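PDB 1FCQ: hyaluronoglucosaminidase from Apis mellifera, which hydrolyses hyaluronan as a family 56 glycosidase of the TIM-barrel type and is a major allergen of bee venom. Local coordinates for residues 76-81 / 130-135; 262-267 / 293-298. One frame throughout, in Å; residues are numbered along the deposited sequence.

Interaction 1: 76-81 / 130-135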
# COMPACT_ATOMS: atom_id res chain seq x y z
N GLY A 76 -10.19 20.12 -0.22
CA GLY A 76 -9.11 20.98 -0.63
C GLY A 76 -8.33 20.54 -1.85
O GLY A 76 -7.61 21.34 -2.45
N GLY A 77 -8.33 19.25 -2.20
CA GLY A 77 -7.58 18.76 -3.35
C GLY A 77 -6.13 18.47 -2.97
O GLY A 77 -5.68 17.33 -3.06
N VAL A 78 -5.39 19.52 -2.63
CA VAL A 78 -4.01 19.40 -2.17
C VAL A 78 -4.04 19.56 -0.65
O VAL A 78 -4.88 20.25 -0.09
CB VAL A 78 -3.08 20.46 -2.76
CG1 VAL A 78 -2.66 20.11 -4.19
CG2 VAL A 78 -3.70 21.85 -2.71
N PRO A 79 -3.14 18.88 0.07
CA PRO A 79 -3.14 18.86 1.52
C PRO A 79 -3.03 20.22 2.19
O PRO A 79 -3.62 20.41 3.27
CB PRO A 79 -2.02 17.90 1.87
CG PRO A 79 -1.15 17.86 0.68
CD PRO A 79 -2.09 18.00 -0.52
N GLN A 80 -2.33 21.16 1.59
CA GLN A 80 -2.19 22.50 2.13
C GLN A 80 -3.49 23.29 2.10
O GLN A 80 -3.54 24.37 2.69
CB GLN A 80 -1.06 23.28 1.45
CG GLN A 80 -1.22 23.53 -0.03
CD GLN A 80 -0.61 22.51 -0.97
OE1 GLN A 80 -0.05 22.88 -2.02
NE2 GLN A 80 -0.68 21.24 -0.61
N LEU A 81 -4.54 22.83 1.41
CA LEU A 81 -5.84 23.46 1.45
C LEU A 81 -6.84 22.58 2.19
O LEU A 81 -8.04 22.85 2.24
CB LEU A 81 -6.36 23.73 0.03
CG LEU A 81 -5.61 24.77 -0.78
CD1 LEU A 81 -6.16 24.81 -2.20
CD2 LEU A 81 -5.69 26.14 -0.12
N LYS A 130 0.93 18.87 -8.32
CA LYS A 130 2.00 19.85 -8.46
C LYS A 130 1.40 21.14 -9.05
O LYS A 130 1.63 22.24 -8.54
CB LYS A 130 3.14 19.40 -9.36
CG LYS A 130 3.90 18.17 -8.91
CD LYS A 130 5.15 17.97 -9.76
CE LYS A 130 5.86 16.67 -9.43
NZ LYS A 130 7.13 16.50 -10.20
N LYS A 131 0.62 20.96 -10.12
CA LYS A 131 0.06 22.16 -10.77
C LYS A 131 -0.82 22.98 -9.86
O LYS A 131 -0.68 24.22 -9.81
CB LYS A 131 -0.74 21.78 -12.03
CG LYS A 131 0.05 20.95 -13.03
CD LYS A 131 1.27 21.69 -13.55
CE LYS A 131 1.90 20.90 -14.69
NZ LYS A 131 3.18 21.52 -15.14
N LEU A 132 -1.72 22.36 -9.10
CA LEU A 132 -2.61 23.07 -8.22
C LEU A 132 -1.83 23.76 -7.10
O LEU A 132 -2.18 24.87 -6.74
CB LEU A 132 -3.69 22.16 -7.63
CG LEU A 132 -4.67 22.83 -6.67
CD1 LEU A 132 -5.41 24.00 -7.32
CD2 LEU A 132 -5.66 21.81 -6.13
N SER A 133 -0.78 23.09 -6.62
CA SER A 133 0.02 23.70 -5.56
C SER A 133 0.60 25.04 -6.04
O SER A 133 0.56 26.01 -5.30
CB SER A 133 1.17 22.78 -5.16
OG SER A 133 0.67 21.57 -4.59
N VAL A 134 1.19 25.03 -7.23
CA VAL A 134 1.77 26.24 -7.81
C VAL A 134 0.70 27.28 -8.12
O VAL A 134 0.86 28.46 -7.79
CB VAL A 134 2.58 25.91 -9.06
CG1 VAL A 134 3.04 27.20 -9.74
CG2 VAL A 134 3.78 25.04 -8.71
N GLU A 135 -0.43 26.86 -8.69
CA GLU A 135 -1.51 27.78 -9.01
C GLU A 135 -1.99 28.55 -7.79
O GLU A 135 -2.22 29.76 -7.84
CB GLU A 135 -2.66 27.03 -9.67
CG GLU A 135 -3.96 27.75 -9.90
CD GLU A 135 -5.09 26.80 -10.26
OE1 GLU A 135 -4.84 25.60 -10.53
OE2 GLU A 135 -6.24 27.27 -10.25
O HOH W 1 0.36 25.65 -2.53
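Val78 and Ser133, with CA atoms 6.8 Å apart, mark the closest backbone approach between the loop 76-81 and helix 127-140, two elements of the outer part of this (beta/alpha) barrel. The loop turns sharply before it reaches the helix. Gly77 has a phi/psi of 85°/-66° and the weak bond from Val78 N to Gly76 O spans it, as in a classic gamma turn. Residues 79-81 then form a short 3-10 segment, whose opening bond runs from Leu81 N to Val78 O.

The apolar half of the contact is Val78 on Leu132, with the two side chains crossing at a slant. Leu132 CG stands anti to its own backbone N (chi1 179°), which carries the side chain from the helix toward the loop. Its CD2 meets both valine methyls almost equally, CG2 at 3.9 Å and CG1 at 4.0 Å, and also lies near Gly76 O. Val78 CG1 reaches on to Ser133 OG at 3.7 Å, so this one methyl borders both the leucine and the serine. Tyr129, one turn earlier on the helix, also touches Val78.

The polar half gathers at the amide of Gln80. Its chain bends at chi2 and brings OE1 to 3.0 Å from Ser133 OG. Whether that hydroxyl donates to OE1 is not settled, because its single proton can also go to Tyr129 O, its stronger partner. Phe157 and Tyr160 of helix 146-175 pack against the glutamine side chain. A water provides a clearer link between loop and helix: it donates one hydrogen bond to Gln80 OE1 and another to Ser133 O, each 2.8 Å long.

Interaction 2: 262-267 / 293-298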
# COMPACT_ATOMS: atom_id res chain seq x y z
N VAL A 262 9.04 -5.92 7.53
CA VAL A 262 8.87 -5.67 6.10
C VAL A 262 7.96 -6.78 5.55
O VAL A 262 8.30 -7.97 5.58
CB VAL A 262 10.18 -5.61 5.31
CG1 VAL A 262 9.97 -5.52 3.80
CG2 VAL A 262 10.98 -4.37 5.76
N LEU A 263 6.77 -6.38 5.10
CA LEU A 263 5.77 -7.30 4.56
C LEU A 263 5.25 -6.77 3.22
O LEU A 263 4.29 -5.99 3.16
CB LEU A 263 4.58 -7.45 5.51
CG LEU A 263 4.79 -8.02 6.91
CD1 LEU A 263 3.51 -7.98 7.72
CD2 LEU A 263 5.27 -9.47 6.82
N PRO A 264 5.89 -7.17 2.13
CA PRO A 264 5.51 -6.71 0.82
C PRO A 264 4.07 -7.12 0.49
O PRO A 264 3.62 -8.22 0.80
CB PRO A 264 6.47 -7.43 -0.13
CG PRO A 264 7.69 -7.63 0.73
CD PRO A 264 7.12 -8.00 2.08
N TYR A 265 3.38 -6.23 -0.21
CA TYR A 265 2.03 -6.47 -0.71
C TYR A 265 2.18 -7.21 -2.04
O TYR A 265 2.93 -6.74 -2.93
CB TYR A 265 1.27 -5.13 -0.88
CG TYR A 265 0.15 -5.06 0.13
CD1 TYR A 265 0.40 -4.76 1.47
CD2 TYR A 265 -1.15 -5.39 -0.20
CE1 TYR A 265 -0.62 -4.78 2.41
CE2 TYR A 265 -2.19 -5.39 0.71
CZ TYR A 265 -1.91 -5.09 2.03
OH TYR A 265 -2.90 -5.11 2.98
N TYR A 266 1.51 -8.34 -2.17
CA TYR A 266 1.66 -9.20 -3.34
C TYR A 266 0.31 -9.50 -3.98
O TYR A 266 -0.64 -9.84 -3.28
CB TYR A 266 2.27 -10.52 -2.86
CG TYR A 266 2.85 -11.40 -3.94
CD1 TYR A 266 4.17 -11.32 -4.30
CD2 TYR A 266 2.03 -12.33 -4.59
CE1 TYR A 266 4.71 -12.12 -5.30
CE2 TYR A 266 2.56 -13.16 -5.56
CZ TYR A 266 3.88 -13.05 -5.92
OH TYR A 266 4.38 -13.87 -6.92
N TRP A 267 0.24 -9.36 -5.30
CA TRP A 267 -1.04 -9.62 -5.97
C TRP A 267 -0.88 -10.84 -6.87
O TRP A 267 0.21 -11.02 -7.42
CB TRP A 267 -1.54 -8.43 -6.76
CG TRP A 267 -2.97 -8.44 -7.23
CD1 TRP A 267 -4.01 -9.18 -6.76
CD2 TRP A 267 -3.51 -7.59 -8.25
NE1 TRP A 267 -5.17 -8.86 -7.44
CE2 TRP A 267 -4.88 -7.88 -8.34
CE3 TRP A 267 -2.96 -6.61 -9.09
CZ2 TRP A 267 -5.72 -7.23 -9.25
CZ3 TRP A 267 -3.80 -5.96 -9.98
CH2 TRP A 267 -5.17 -6.28 -10.06
N LEU A 293 15.67 -12.49 0.42
CA LEU A 293 16.17 -11.20 0.86
C LEU A 293 15.98 -10.93 2.34
O LEU A 293 16.58 -9.97 2.84
CB LEU A 293 15.48 -10.08 0.06
CG LEU A 293 15.94 -9.95 -1.39
CD1 LEU A 293 15.04 -9.01 -2.17
CD2 LEU A 293 17.38 -9.45 -1.43
N GLY A 294 15.15 -11.71 3.02
CA GLY A 294 14.98 -11.54 4.45
C GLY A 294 13.76 -10.74 4.86
O GLY A 294 13.75 -10.21 5.97
N ALA A 295 12.75 -10.65 3.99
CA ALA A 295 11.52 -9.97 4.41
C ALA A 295 10.91 -10.78 5.55
O ALA A 295 11.20 -11.97 5.69
CB ALA A 295 10.56 -9.88 3.23
N ASP A 296 9.98 -10.20 6.31
CA ASP A 296 9.36 -10.91 7.41
C ASP A 296 8.14 -11.72 7.03
O ASP A 296 7.51 -12.31 7.90
CB ASP A 296 9.00 -9.91 8.54
CG ASP A 296 10.26 -9.18 8.96
OD1 ASP A 296 11.14 -9.85 9.56
OD2 ASP A 296 10.42 -7.98 8.67
N GLY A 297 7.82 -11.78 5.74
CA GLY A 297 6.66 -12.48 5.22
C GLY A 297 6.14 -11.62 4.05
O GLY A 297 6.89 -10.85 3.46
N PHE A 298 4.87 -11.80 3.71
CA PHE A 298 4.27 -11.01 2.64
C PHE A 298 2.75 -11.11 2.83
O PHE A 298 2.29 -11.96 3.58
CB PHE A 298 4.67 -11.37 1.22
CG PHE A 298 4.51 -12.81 0.83
CD1 PHE A 298 3.36 -13.24 0.20
CD2 PHE A 298 5.53 -13.72 1.09
CE1 PHE A 298 3.21 -14.57 -0.16
CE2 PHE A 298 5.36 -15.05 0.74
CZ PHE A 298 4.21 -15.48 0.12
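Asp296 turns its carboxylate back onto the main chain of Val262, where neighbouring parallel strands 261-267 and 297-301 of the barrel begin to pair. With CG beside its own backbone N (chi1 -57°), OD2 accepts from Val262 N at 2.7 Å through the lone pair directed away from the other oxygen, the N-H...O angle being 159°. In return Asp296 N donates to Val262 O at 2.9 Å, in the carbonyl plane. One residue thus engages both polar groups of Val262.

Further along, side chains meet backbone. Leu263 places CD2 against the Gly297 peptide, 3.6 Å from Gly297 N. Pro264 sets CD against Gly297 O at 3.2 Å, while Ala295 CB packs on the same CD. Phe298 CB lies 3.3 Å from Pro264 O. The Phe298 ring meets Tyr266 obliquely, centroids 5.8 Å apart and planes at 49°, and Leu287 of the intervening helix 280-292 touches both side chains. That helix completes a beta-alpha-beta unit and ends in a Schellman motif at Gly294; Thr286 on it bonds Tyr266 OH.

Proline has no N-H to offer, and buried Gly297 O finds no hydrogen-bond partner. The interstrand bonding is therefore interrupted here, with the aspartate pair before the gap and the backbone bonds of Pro264 and Tyr266 with Ile299 after it.

How the interactions relate
Interactions 1 and 2 are independent contacts: their centres are about 34 Å apart, their nearest atoms about 23 Å, and they lie on opposite sides of the chain's centre. The centre of interaction 2 is about 12 Å from that of the chain, in the strand wall; the centre of interaction 1 is about 23 Å from it, where a loop joins a helix. In TIM barrels the active site lies at the C-terminal ends of the strands. Toward that end of strand 261-267, Trp267 meets Trp301 edge-to-face and also Tyr227, so this end of interaction 2 probably borders the catalytic cleft. Nothing in the geometry of 76-81 with 130-135 ties that contact directly to catalysis.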